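Local coordinates for protein gamma-hexachlorocyclohexane dehydrochlorinase (Sphingomonas paucimobilis, PDB 3A76) that catalyses two successive 1,2-anti dehydrochlorinations of the pollutant lindane (gamma-hexachlorocyclohexane), releasing chloride and a proton at each step, as a homotrimeric lyase, at residues A43-Q48 with C91-T96; W62-I67 with R149-N154; P86-C91 with G118-G123; N124-I129 with I162-P167. All coordinates share one frame; numbering follows the deposited sequence.

Contact 1. Residues A43-Q48 with C91-T96; sequences AVDKRQ and CIHYGT
The inferred active-site pair of this SnoaL-like barrel, D45 and H93, meets where the last turn of helix 22-45 comes up against strand 88-102. The D45 carboxylate takes two bonds from the same histidine. ND1 of H93 reaches OD1 of D45 at 2.5 Å, very short and nearly straight, with OD1 at the edge of an imidazole that lies 20° from the carboxylate plane. The backbone N of H93 donates a hydrogen bond to OD2 of D45 at 2.8 Å, from above the carboxylate plane. The two bonds fix the carboxylate, and the one to ND1 sets the turn of the ring, consistent with the inferred role of H93 as proton acceptor; the ring also touches spermidine. L41, V114 and L116 pack on H93. CG1 of V44 approaches the ring obliquely, 3.5 Å from CE1 of H93. One water joins helix end and strand, donating to O of D45 (2.6 Å) and accepting from N of C91 (3.1 Å).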
loop_
_atom_site.group_PDB
_atom_site.type_symbol
_atom_site.label_atom_id
_atom_site.label_comp_id
_atom_site.label_asym_id
_atom_site.label_seq_id
_atom_site.Cartn_x
_atom_site.Cartn_y
_atom_site.Cartn_z
ATOM N N ALA B 43 -8.952 -12.346 -1.228
ATOM C CA ALA B 43 -9.676 -13.602 -1.090
ATOM C C ALA B 43 -9.758 -14.007 0.366
ATOM O O ALA B 43 -10.771 -14.549 0.808
ATOM C CB ALA B 43 -9.030 -14.699 -1.925
ATOM N N VAL B 44 -8.701 -13.729 1.113
ATOM C CA VAL B 44 -8.691 -14.027 2.537
ATOM C C VAL B 44 -9.638 -13.082 3.301
ATOM O O VAL B 44 -10.390 -13.512 4.177
ATOM C CB VAL B 44 -7.261 -13.941 3.122
ATOM C CG1 VAL B 44 -7.315 -13.824 4.637
ATOM C CG2 VAL B 44 -6.416 -15.144 2.692
ATOM N N ASP B 45 -9.578 -11.797 2.955
ATOM C CA ASP B 45 -10.260 -10.735 3.689
ATOM C C ASP B 45 -11.740 -10.717 3.338
ATOM O O ASP B 45 -12.576 -10.510 4.212
ATOM C CB ASP B 45 -9.665 -9.370 3.337
ATOM C CG ASP B 45 -8.214 -9.217 3.772
ATOM O OD1 ASP B 45 -7.789 -9.890 4.730
ATOM O OD2 ASP B 45 -7.514 -8.390 3.156
ATOM N N LYS B 46 -12.038 -10.880 2.052
ATOM C CA LYS B 46 -13.412 -10.900 1.560
ATOM C C LYS B 46 -14.033 -12.308 1.569
ATOM O O LYS B 46 -15.201 -12.464 1.247
ATOM C CB LYS B 46 -13.501 -10.264 0.164
ATOM C CG LYS B 46 -13.540 -8.728 0.153
ATOM C CD LYS B 46 -12.341 -8.104 0.873
ATOM C CE LYS B 46 -12.174 -6.661 0.459
ATOM N NZ LYS B 46 -11.168 -6.012 1.303
ATOM N N ARG B 47 -13.252 -13.306 1.985
ATOM C CA ARG B 47 -13.693 -14.710 2.161
ATOM C C ARG B 47 -14.229 -15.300 0.888
ATOM O O ARG B 47 -15.340 -15.821 0.837
ATOM C CB ARG B 47 -14.635 -14.871 3.364
ATOM C CG ARG B 47 -13.971 -14.355 4.615
ATOM C CD ARG B 47 -14.654 -14.752 5.894
ATOM N NE ARG B 47 -13.932 -14.172 7.022
ATOM C CZ ARG B 47 -14.064 -14.576 8.280
ATOM N NH1 ARG B 47 -13.360 -14.002 9.247
ATOM N NH2 ARG B 47 -14.897 -15.566 8.567
ATOM N N GLN B 48 -13.396 -15.201 -0.147
ATOM C CA GLN B 48 -13.741 -15.590 -1.495
ATOM C C GLN B 48 -12.959 -16.840 -1.859
ATOM O O GLN B 48 -11.764 -16.783 -2.177
ATOM C CB GLN B 48 -13.491 -14.432 -2.470
ATOM C CG GLN B 48 -14.407 -13.253 -2.184
ATOM C CD GLN B 48 -14.157 -12.018 -3.030
ATOM O OE1 GLN B 48 -14.945 -11.079 -2.983
ATOM N NE2 GLN B 48 -13.076 -12.007 -3.801
ATOM N N CYS B 91 -10.940 -9.403 9.129
ATOM C CA CYS B 91 -9.605 -8.847 9.112
ATOM C C CYS B 91 -9.427 -8.123 7.798
ATOM O O CYS B 91 -10.202 -8.323 6.860
ATOM C CB CYS B 91 -8.551 -9.954 9.260
ATOM S SG CYS B 91 -8.647 -11.144 7.963
ATOM N N ILE B 92 -8.383 -7.303 7.726
ATOM C CA ILE B 92 -8.016 -6.689 6.462
ATOM C C ILE B 92 -6.483 -6.662 6.287
ATOM O O ILE B 92 -5.771 -6.219 7.181
ATOM C CB ILE B 92 -8.671 -5.274 6.319
ATOM C CG1 ILE B 92 -8.501 -4.741 4.895
ATOM C CG2 ILE B 92 -8.223 -4.291 7.446
ATOM C CD1 ILE B 92 -7.289 -4.056 4.733
ATOM N N HIS B 93 -6.010 -7.143 5.135
ATOM C CA HIS B 93 -4.591 -7.123 4.751
ATOM C C HIS B 93 -4.248 -5.952 3.817
ATOM O O HIS B 93 -4.801 -5.850 2.721
ATOM C CB HIS B 93 -4.231 -8.408 3.993
ATOM C CG HIS B 93 -4.230 -9.645 4.828
ATOM N ND1 HIS B 93 -5.387 -10.310 5.171
ATOM C CD2 HIS B 93 -3.209 -10.362 5.357
ATOM C CE1 HIS B 93 -5.081 -11.378 5.887
ATOM N NE2 HIS B 93 -3.766 -11.433 6.014
ATOM N N TYR B 94 -3.326 -5.093 4.240
ATOM C CA TYR B 94 -2.781 -4.062 3.354
ATOM C C TYR B 94 -1.384 -4.455 2.848
ATOM O O TYR B 94 -0.399 -4.323 3.567
ATOM C CB TYR B 94 -2.710 -2.686 4.061
ATOM C CG TYR B 94 -4.017 -2.143 4.598
ATOM C CD1 TYR B 94 -4.937 -1.524 3.751
ATOM C CD2 TYR B 94 -4.310 -2.191 5.962
ATOM C CE1 TYR B 94 -6.136 -1.013 4.234
ATOM C CE2 TYR B 94 -5.516 -1.678 6.454
ATOM C CZ TYR B 94 -6.419 -1.084 5.581
ATOM O OH TYR B 94 -7.609 -0.551 6.056
ATOM N N GLY B 95 -1.327 -4.918 1.608
ATOM C CA GLY B 95 -0.115 -5.317 0.934
ATOM C C GLY B 95 0.543 -4.200 0.156
ATOM O O GLY B 95 -0.090 -3.539 -0.679
ATOM N N THR B 96 1.833 -4.011 0.449
ATOM C CA THR B 96 2.651 -2.946 -0.102
ATOM C C THR B 96 4.059 -3.516 -0.401
ATOM O O THR B 96 4.390 -4.656 0.018
ATOM C CB THR B 96 2.847 -1.772 0.924
ATOM O OG1 THR B 96 3.601 -2.250 2.037
ATOM C CG2 THR B 96 1.542 -1.243 1.468
HETATM O O HOH W 1 -12.653 -10.440 6.766
#

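Contact 2. Residues W62-I67 with R149-N154; sequences WTIEGI and RNACTN. With SPD (spermidine), chain F.
W62 and R149 both start with CG trans to the backbone N (chi1 -178° and 161°), which lays the two side chains next to each other, with CD1 of W62 3.7 Å from CG of R149. The arginine then bends at chi3, and its guanidinium ends 64° from the indole plane, in a salt bridge to D135 and a cation-pi contact with F133. The strands that carry them, 60-64 and 143-158, run parallel in the mixed sheet of the barrel. N of T63 donates to O of R149 at 2.9 Å, N of A151 to O of T63 at 3.0 Å, and N of E65 to O of A151 at 3.1 Å. I64 and A151 share a face with W62 and R149, CG1 of I64 lying 3.9 Å from CB of A151. T63 and N150 lie on the other face, where OG1 of T63 bonds to OG1 of T69. CG2 of I64 meets C4 of spermidine at 3.8 Å and CG2 of T153 its N6 at 3.6 Å. These methyls give this side of the pocket an apolar lining, consistent with a site that probably takes a chlorinated hydrocarbon.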
loop_
_atom_site.group_PDB
_atom_site.type_symbol
_atom_site.label_atom_id
_atom_site.label_comp_id
_atom_site.label_asym_id
_atom_site.label_seq_id
_atom_site.Cartn_x
_atom_site.Cartn_y
_atom_site.Cartn_z
ATOM N N TRP B 62 2.050 -23.073 0.577
ATOM C CA TRP B 62 1.749 -21.896 1.385
ATOM C C TRP B 62 2.062 -22.164 2.848
ATOM O O TRP B 62 1.415 -22.972 3.499
ATOM C CB TRP B 62 0.286 -21.451 1.165
ATOM C CG TRP B 62 -0.175 -20.200 1.915
ATOM C CD1 TRP B 62 0.608 -19.221 2.465
ATOM C CD2 TRP B 62 -1.538 -19.798 2.156
ATOM N NE1 TRP B 62 -0.174 -18.258 3.044
ATOM C CE2 TRP B 62 -1.495 -18.584 2.870
ATOM C CE3 TRP B 62 -2.789 -20.348 1.833
ATOM C CZ2 TRP B 62 -2.657 -17.912 3.283
ATOM C CZ3 TRP B 62 -3.943 -19.681 2.238
ATOM C CH2 TRP B 62 -3.866 -18.476 2.959
ATOM N N THR B 63 3.076 -21.473 3.353
ATOM C CA THR B 63 3.476 -21.609 4.737
ATOM C C THR B 63 3.211 -20.305 5.483
ATOM O O THR B 63 3.459 -19.211 4.968
ATOM C CB THR B 63 4.974 -21.974 4.856
ATOM O OG1 THR B 63 5.236 -23.202 4.157
ATOM C CG2 THR B 63 5.381 -22.121 6.303
ATOM N N ILE B 64 2.683 -20.443 6.693
ATOM C CA ILE B 64 2.620 -19.352 7.635
ATOM C C ILE B 64 3.330 -19.846 8.890
ATOM O O ILE B 64 2.891 -20.815 9.534
ATOM C CB ILE B 64 1.157 -18.907 7.915
ATOM C CG1 ILE B 64 0.508 -18.320 6.643
ATOM C CG2 ILE B 64 1.119 -17.902 9.066
ATOM C CD1 ILE B 64 -1.036 -18.075 6.730
ATOM N N GLU B 65 4.446 -19.203 9.221
ATOM C CA GLU B 65 5.195 -19.565 10.415
ATOM C C GLU B 65 4.300 -19.514 11.645
ATOM O O GLU B 65 3.577 -18.542 11.846
ATOM C CB GLU B 65 6.408 -18.657 10.593
ATOM C CG GLU B 65 7.588 -19.037 9.742
ATOM C CD GLU B 65 8.667 -17.963 9.712
ATOM O OE1 GLU B 65 8.970 -17.487 8.601
ATOM O OE2 GLU B 65 9.200 -17.585 10.784
ATOM N N GLY B 66 4.338 -20.572 12.452
ATOM C CA GLY B 66 3.503 -20.668 13.642
ATOM C C GLY B 66 2.119 -21.216 13.352
ATOM O O GLY B 66 1.330 -21.417 14.282
ATOM N N ILE B 67 1.824 -21.455 12.074
ATOM C CA ILE B 67 0.512 -21.951 11.631
ATOM C C ILE B 67 0.616 -23.255 10.832
ATOM O O ILE B 67 -0.189 -24.174 11.010
ATOM C CB ILE B 67 -0.255 -20.884 10.780
ATOM C CG1 ILE B 67 -0.674 -19.688 11.645
ATOM C CG2 ILE B 67 -1.454 -21.499 10.025
ATOM C CD1 ILE B 67 -1.398 -20.044 12.905
ATOM N N ARG B 149 4.789 -19.428 -1.018
ATOM C CA ARG B 149 4.669 -18.246 -0.188
ATOM C C ARG B 149 5.106 -18.622 1.200
ATOM O O ARG B 149 4.588 -19.581 1.766
ATOM C CB ARG B 149 3.221 -17.694 -0.142
ATOM C CG ARG B 149 2.956 -16.749 1.063
ATOM C CD ARG B 149 1.864 -15.706 0.821
ATOM N NE ARG B 149 2.321 -14.631 -0.055
ATOM C CZ ARG B 149 1.623 -13.540 -0.382
ATOM N NH1 ARG B 149 2.172 -12.647 -1.197
ATOM N NH2 ARG B 149 0.389 -13.327 0.086
ATOM N N ASN B 150 6.061 -17.871 1.744
ATOM C CA ASN B 150 6.292 -17.893 3.187
ATOM C C ASN B 150 5.837 -16.563 3.807
ATOM O O ASN B 150 6.151 -15.479 3.306
ATOM C CB ASN B 150 7.760 -18.219 3.526
ATOM C CG ASN B 150 8.019 -18.299 5.021
ATOM O OD1 ASN B 150 8.317 -17.289 5.667
ATOM N ND2 ASN B 150 7.927 -19.509 5.580
ATOM N N ALA B 151 5.075 -16.669 4.885
ATOM C CA ALA B 151 4.601 -15.522 5.611
ATOM C C ALA B 151 5.248 -15.582 6.968
ATOM O O ALA B 151 5.091 -16.550 7.700
ATOM C CB ALA B 151 3.096 -15.560 5.738
ATOM N N CYS B 152 5.978 -14.525 7.294
ATOM C CA CYS B 152 6.707 -14.441 8.537
ATOM C C CYS B 152 6.206 -13.201 9.257
ATOM O O CYS B 152 6.269 -12.102 8.705
ATOM C CB CYS B 152 8.207 -14.319 8.234
ATOM S SG CYS B 152 9.243 -13.989 9.672
ATOM N N THR B 153 5.704 -13.370 10.477
ATOM C CA THR B 153 5.156 -12.229 11.204
ATOM C C THR B 153 6.155 -11.625 12.191
ATOM O O THR B 153 6.643 -12.297 13.113
ATOM C CB THR B 153 3.748 -12.473 11.840
ATOM O OG1 THR B 153 3.872 -12.967 13.172
ATOM C CG2 THR B 153 2.930 -13.432 11.017
ATOM N N ASN B 154 6.446 -10.348 11.968
ATOM C CA ASN B 154 7.370 -9.601 12.811
ATOM C C ASN B 154 6.707 -8.912 14.016
ATOM O O ASN B 154 7.226 -8.975 15.129
ATOM C CB ASN B 154 8.193 -8.663 11.924
ATOM C CG ASN B 154 9.045 -9.448 10.918
ATOM O OD1 ASN B 154 9.684 -10.434 11.291
ATOM N ND2 ASN B 154 9.037 -9.039 9.657
HETATM N N1 SPD F . -0.411 -13.366 7.489
HETATM C C2 SPD F . -1.619 -14.091 7.868
HETATM C C3 SPD F . -1.819 -14.135 9.386
HETATM C C4 SPD F . -0.601 -14.686 10.127
HETATM C C5 SPD F . -0.956 -15.133 11.545
HETATM N N6 SPD F . 0.228 -15.465 12.337
HETATM C C7 SPD F . 0.114 -16.064 13.664
HETATM C C8 SPD F . 1.481 -16.426 14.256
HETATM C C9 SPD F . 1.394 -16.713 15.753
HETATM N N10 SPD F . 2.502 -17.559 16.163
HETATM O O HOH W 2 7.009 -15.730 12.648
#

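Contact 3. Residues P86-C91 with G118-G123; sequences PMFHEC and GNLVEG
F88 and L120 meet where the antiparallel hairpin of strands 88-102 and 107-120 receives the chain from helix 72-87. F88 carries CG opposite its carbonyl carbon (chi1 -71°), and its ring is covered on both faces: CD2 of L120 lies over one, 4.1 Å from the centroid in a CH-pi contact, and CB of C91 over the other, each displaced toward the rim. The same L120 methyl touches CG of M87 at 3.8 Å, the two side chains alongside. The H89 ring crosses V121 at about a right angle, with CG2 of V121 above its centre, 3.6 Å from the centroid. E90 bends back at chi2 beside N119, the carboxylate and amide planes 85° apart, joined by a weak bond from ND2 of N119 to OE1 of E90. Stronger partners lie outside: Y155 of a second subunit for OE1 of E90, O of F164 for ND2 of N119 and S126 for its OD1. The backbones pair through N of H89 to O of N119 (2.8 Å) and N of N119 to O of E90 (2.9 Å). At the helix end, O of M87 accepts from N of V121 (2.8 Å) and from a water bridging to N of E122.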
loop_
_atom_site.group_PDB
_atom_site.type_symbol
_atom_site.label_atom_id
_atom_site.label_comp_id
_atom_site.label_asym_id
_atom_site.label_seq_id
_atom_site.Cartn_x
_atom_site.Cartn_y
_atom_site.Cartn_z
ATOM N N PRO B 86 -12.167 -18.996 10.742
ATOM C CA PRO B 86 -12.601 -19.144 12.145
ATOM C C PRO B 86 -11.831 -18.315 13.175
ATOM O O PRO B 86 -12.376 -18.016 14.225
ATOM C CB PRO B 86 -12.407 -20.642 12.432
ATOM C CG PRO B 86 -12.350 -21.291 11.093
ATOM C CD PRO B 86 -11.743 -20.282 10.161
ATOM N N MET B 87 -10.587 -17.948 12.878
ATOM C CA MET B 87 -9.729 -17.181 13.806
ATOM C C MET B 87 -10.193 -15.732 14.045
ATOM O O MET B 87 -10.028 -15.186 15.142
ATOM C CB MET B 87 -8.283 -17.187 13.282
ATOM C CG MET B 87 -7.247 -16.608 14.232
ATOM S SD MET B 87 -5.550 -16.742 13.604
ATOM C CE MET B 87 -5.147 -18.418 14.113
ATOM N N PHE B 88 -10.762 -15.120 13.009
ATOM C CA PHE B 88 -11.118 -13.699 13.009
ATOM C C PHE B 88 -12.608 -13.497 12.750
ATOM O O PHE B 88 -13.206 -14.231 11.955
ATOM C CB PHE B 88 -10.409 -12.991 11.857
ATOM C CG PHE B 88 -8.925 -12.822 12.034
ATOM C CD1 PHE B 88 -8.417 -11.695 12.672
ATOM C CD2 PHE B 88 -8.037 -13.747 11.481
ATOM C CE1 PHE B 88 -7.060 -11.511 12.801
ATOM C CE2 PHE B 88 -6.660 -13.576 11.618
ATOM C CZ PHE B 88 -6.168 -12.453 12.275
ATOM N N HIS B 89 -13.202 -12.481 13.365
ATOM C CA HIS B 89 -14.544 -12.061 12.936
ATOM C C HIS B 89 -14.448 -11.440 11.548
ATOM O O HIS B 89 -15.186 -11.806 10.627
ATOM C CB HIS B 89 -15.188 -11.118 13.950
ATOM C CG HIS B 89 -15.636 -11.821 15.188
ATOM N ND1 HIS B 89 -16.600 -12.811 15.167
ATOM C CD2 HIS B 89 -15.235 -11.707 16.474
ATOM C CE1 HIS B 89 -16.775 -13.269 16.392
ATOM N NE2 HIS B 89 -15.960 -12.618 17.201
ATOM N N GLU B 90 -13.514 -10.510 11.418
ATOM C CA GLU B 90 -13.021 -10.061 10.132
ATOM C C GLU B 90 -11.580 -9.597 10.268
ATOM O O GLU B 90 -11.059 -9.413 11.372
ATOM C CB GLU B 90 -13.878 -8.941 9.481
ATOM C CG GLU B 90 -14.817 -8.046 10.335
ATOM C CD GLU B 90 -14.359 -7.738 11.746
ATOM O OE1 GLU B 90 -13.200 -7.371 11.964
ATOM O OE2 GLU B 90 -15.192 -7.839 12.660
ATOM N N CYS B 91 -10.940 -9.403 9.129
ATOM C CA CYS B 91 -9.605 -8.847 9.112
ATOM C C CYS B 91 -9.427 -8.123 7.798
ATOM O O CYS B 91 -10.202 -8.323 6.860
ATOM C CB CYS B 91 -8.551 -9.954 9.260
ATOM S SG CYS B 91 -8.647 -11.144 7.963
ATOM N N GLY B 118 -7.296 -6.735 12.355
ATOM C CA GLY B 118 -8.424 -7.645 12.486
ATOM C C GLY B 118 -8.994 -7.776 13.877
ATOM O O GLY B 118 -8.446 -7.248 14.830
ATOM N N ASN B 119 -10.124 -8.465 13.979
ATOM C CA ASN B 119 -10.667 -8.831 15.284
ATOM C C ASN B 119 -10.619 -10.337 15.456
ATOM O O ASN B 119 -11.230 -11.069 14.682
ATOM C CB ASN B 119 -12.112 -8.340 15.469
ATOM C CG ASN B 119 -12.192 -6.886 15.872
ATOM O OD1 ASN B 119 -11.544 -6.459 16.818
ATOM N ND2 ASN B 119 -13.017 -6.121 15.165
ATOM N N LEU B 120 -9.897 -10.792 16.471
ATOM C CA LEU B 120 -9.844 -12.219 16.801
ATOM C C LEU B 120 -11.138 -12.675 17.444
ATOM O O LEU B 120 -11.625 -12.034 18.357
ATOM C CB LEU B 120 -8.686 -12.502 17.757
ATOM C CG LEU B 120 -7.270 -12.289 17.227
ATOM C CD1 LEU B 120 -6.288 -12.367 18.390
ATOM C CD2 LEU B 120 -6.926 -13.279 16.113
ATOM N N VAL B 121 -11.698 -13.778 16.967
ATOM C CA VAL B 121 -12.879 -14.368 17.599
ATOM C C VAL B 121 -12.599 -14.673 19.075
ATOM O O VAL B 121 -13.421 -14.374 19.944
ATOM C CB VAL B 121 -13.356 -15.642 16.862
ATOM C CG1 VAL B 121 -14.454 -16.355 17.668
ATOM C CG2 VAL B 121 -13.863 -15.293 15.480
ATOM N N GLU B 122 -11.431 -15.257 19.341
ATOM C CA GLU B 122 -10.976 -15.538 20.697
ATOM C C GLU B 122 -10.738 -14.222 21.438
ATOM O O GLU B 122 -9.720 -13.558 21.246
ATOM C CB GLU B 122 -9.700 -16.409 20.676
ATOM C CG GLU B 122 -9.355 -17.120 21.999
ATOM C CD GLU B 122 -10.201 -18.378 22.246
ATOM O OE1 GLU B 122 -11.420 -18.258 22.526
ATOM O OE2 GLU B 122 -9.638 -19.497 22.171
ATOM N N GLY B 123 -11.700 -13.855 22.276
ATOM C CA GLY B 123 -11.603 -12.656 23.102
ATOM C C GLY B 123 -12.118 -11.410 22.409
ATOM O O GLY B 123 -12.017 -10.309 22.963
HETATM O O HOH W 3 -9.637 -16.112 17.456
#

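Contact 4. Residues N124-I129 with I162-P167; sequences NQSILI and IHFAPP. With SPD (spermidine), chain D.
H163 and F164, in the loop that follows strand 143-158, lie against the start of strand 125-140, where N124 and Q125 form a G1 beta bulge with L120. The H163 ring stands at about a right angle to the N124 side chain, amide and ring planes 70° apart. OD1 of N124 sits at the ring edge and accepts a weak bond from NE2 of H163 at 3.5 Å. O of N124 also lies at that edge, 3.2 Å from CD2 of H163. S126 points toward the loop: with its hydroxyl trans to the carbonyl carbon (chi1 -72°), OG of S126 accepts from N of F164 at 2.9 Å while it also bonds to OD1 of N119. Two polar groups thus satisfy this buried oxygen. The F164 ring turns the other way from H163 and comes obliquely to the serine, CD1 of F164 3.5 Å from CB of S126. F164 also stacks on Y155 of a second subunit, which carries this C-terminal loop into the trimer interface, and L128 packs on F164 of the third. The ring edge meets the next carbonyl of the strand, CE1 of F164 3.7 Å from O of I127.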
loop_
_atom_site.group_PDB
_atom_site.type_symbol
_atom_site.label_atom_id
_atom_site.label_comp_id
_atom_site.label_asym_id
_atom_site.label_seq_id
_atom_site.Cartn_x
_atom_site.Cartn_y
_atom_site.Cartn_z
ATOM N N ASN B 124 -12.683 -11.578 21.209
ATOM C CA ASN B 124 -13.129 -10.443 20.392
ATOM C C ASN B 124 -12.102 -9.316 20.512
ATOM O O ASN B 124 -12.412 -8.188 20.888
ATOM C CB ASN B 124 -14.542 -9.998 20.803
ATOM C CG ASN B 124 -15.231 -9.149 19.740
ATOM O OD1 ASN B 124 -14.928 -9.234 18.541
ATOM N ND2 ASN B 124 -16.182 -8.327 20.182
ATOM N N GLN B 125 -10.861 -9.676 20.216
ATOM C CA GLN B 125 -9.703 -8.830 20.432
ATOM C C GLN B 125 -9.176 -8.310 19.097
ATOM O O GLN B 125 -8.995 -9.080 18.151
ATOM C CB GLN B 125 -8.614 -9.618 21.178
ATOM C CG GLN B 125 -7.301 -8.885 21.367
ATOM C CD GLN B 125 -7.409 -7.733 22.345
ATOM O OE1 GLN B 125 -7.390 -7.934 23.564
ATOM N NE2 GLN B 125 -7.506 -6.514 21.819
ATOM N N SER B 126 -8.956 -6.996 19.046
ATOM C CA SER B 126 -8.421 -6.315 17.887
ATOM C C SER B 126 -6.912 -6.450 17.835
ATOM O O SER B 126 -6.236 -6.213 18.830
ATOM C CB SER B 126 -8.798 -4.839 17.934
ATOM O OG SER B 126 -10.171 -4.689 17.677
ATOM N N ILE B 127 -6.387 -6.826 16.671
ATOM C CA ILE B 127 -4.940 -6.985 16.516
ATOM C C ILE B 127 -4.363 -6.260 15.334
ATOM O O ILE B 127 -5.040 -6.045 14.332
ATOM C CB ILE B 127 -4.471 -8.477 16.403
ATOM C CG1 ILE B 127 -5.424 -9.309 15.545
ATOM C CG2 ILE B 127 -4.252 -9.082 17.778
ATOM C CD1 ILE B 127 -4.764 -10.552 15.028
ATOM N N LEU B 128 -3.097 -5.893 15.481
ATOM C CA LEU B 128 -2.252 -5.465 14.379
ATOM C C LEU B 128 -1.133 -6.517 14.169
ATOM O O LEU B 128 -0.480 -6.956 15.123
ATOM C CB LEU B 128 -1.686 -4.068 14.663
ATOM C CG LEU B 128 -0.798 -3.342 13.657
ATOM C CD1 LEU B 128 -0.887 -1.849 13.906
ATOM C CD2 LEU B 128 0.679 -3.830 13.717
ATOM N N ILE B 129 -0.936 -6.923 12.919
ATOM C CA ILE B 129 0.162 -7.800 12.549
ATOM C C ILE B 129 0.972 -7.149 11.414
ATOM O O ILE B 129 0.402 -6.607 10.464
ATOM C CB ILE B 129 -0.367 -9.224 12.150
ATOM C CG1 ILE B 129 -0.938 -9.931 13.383
ATOM C CG2 ILE B 129 0.726 -10.097 11.489
ATOM C CD1 ILE B 129 -1.845 -11.102 13.073
ATOM N N ILE B 162 -8.576 -0.457 22.544
ATOM C CA ILE B 162 -8.960 -0.209 21.164
ATOM C C ILE B 162 -9.686 -1.422 20.605
ATOM O O ILE B 162 -9.252 -2.561 20.782
ATOM C CB ILE B 162 -7.723 0.169 20.301
ATOM C CG1 ILE B 162 -7.114 1.481 20.810
ATOM C CG2 ILE B 162 -8.091 0.273 18.827
ATOM C CD1 ILE B 162 -5.652 1.666 20.484
ATOM N N HIS B 163 -10.817 -1.163 19.958
ATOM C CA HIS B 163 -11.570 -2.184 19.263
ATOM C C HIS B 163 -12.065 -1.664 17.912
ATOM O O HIS B 163 -12.858 -0.718 17.843
ATOM C CB HIS B 163 -12.732 -2.682 20.122
ATOM C CG HIS B 163 -13.365 -3.929 19.598
ATOM N ND1 HIS B 163 -14.521 -3.920 18.848
ATOM C CD2 HIS B 163 -12.987 -5.225 19.690
ATOM C CE1 HIS B 163 -14.830 -5.156 18.502
ATOM N NE2 HIS B 163 -13.914 -5.967 19.000
ATOM N N PHE B 164 -11.586 -2.290 16.839
ATOM C CA PHE B 164 -11.971 -1.932 15.488
ATOM C C PHE B 164 -13.433 -2.290 15.291
ATOM O O PHE B 164 -13.840 -3.417 15.587
ATOM C CB PHE B 164 -11.122 -2.690 14.465
ATOM C CG PHE B 164 -9.636 -2.432 14.562
ATOM C CD1 PHE B 164 -8.749 -3.491 14.727
ATOM C CD2 PHE B 164 -9.121 -1.151 14.461
ATOM C CE1 PHE B 164 -7.369 -3.266 14.803
ATOM C CE2 PHE B 164 -7.754 -0.928 14.549
ATOM C CZ PHE B 164 -6.881 -1.991 14.721
ATOM N N ALA B 165 -14.224 -1.343 14.781
ATOM C CA ALA B 165 -15.679 -1.540 14.682
ATOM C C ALA B 165 -16.276 -0.625 13.634
ATOM O O ALA B 165 -15.724 0.429 13.364
ATOM C CB ALA B 165 -16.342 -1.275 16.028
ATOM N N PRO B 166 -17.421 -1.008 13.051
ATOM C CA PRO B 166 -18.022 -0.121 12.054
ATOM C C PRO B 166 -18.462 1.217 12.680
ATOM O O PRO B 166 -18.672 1.287 13.901
ATOM C CB PRO B 166 -19.211 -0.940 11.523
ATOM C CG PRO B 166 -18.912 -2.357 11.906
ATOM C CD PRO B 166 -18.212 -2.238 13.229
ATOM N N PRO B 167 -18.600 2.270 11.853
ATOM C CA PRO B 167 -18.846 3.643 12.341
ATOM C C PRO B 167 -20.063 3.813 13.274
ATOM O O PRO B 167 -20.058 4.703 14.132
ATOM C CB PRO B 167 -19.041 4.449 11.049
ATOM C CG PRO B 167 -19.314 3.459 10.000
ATOM C CD PRO B 167 -18.582 2.218 10.382
HETATM N N1 SPD D . -21.409 7.160 10.131
HETATM C C2 SPD D . -21.288 6.440 8.875
HETATM C C3 SPD D . -20.467 7.230 7.864
HETATM C C4 SPD D . -19.045 7.512 8.324
HETATM C C5 SPD D . -18.155 7.603 7.097
HETATM N N6 SPD D . -17.273 8.753 7.112
HETATM C C7 SPD D . -15.835 8.551 7.143
HETATM C C8 SPD D . -15.094 9.533 6.254
HETATM C C9 SPD D . -14.361 8.780 5.161
HETATM N N10 SPD D . -13.545 9.689 4.373
#

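How the contacts relate
All four contacts reach the same mixed sheet, but at different depths. Contact 1 is the buried one, about 7 Å from the chain centre, and its aspartate-histidine hydrogen bonds join helix to strand; contacts 2, 3 and 4 are partly buried and lie progressively farther out. Contact 2 is a regular parallel strand pair beside the spermidine pocket, and touches contact 1 where V44 packs on W62. Contacts 1 and 3 share C91 and strand 88-102, and R47 probably bonds to O of F88 between them. Contact 3 mixes hairpin bonds with CH-pi packing, whereas contact 4 ties a loop down by side-chain bonds. These last two adjoin through N119 and S126, and both reach the second subunit.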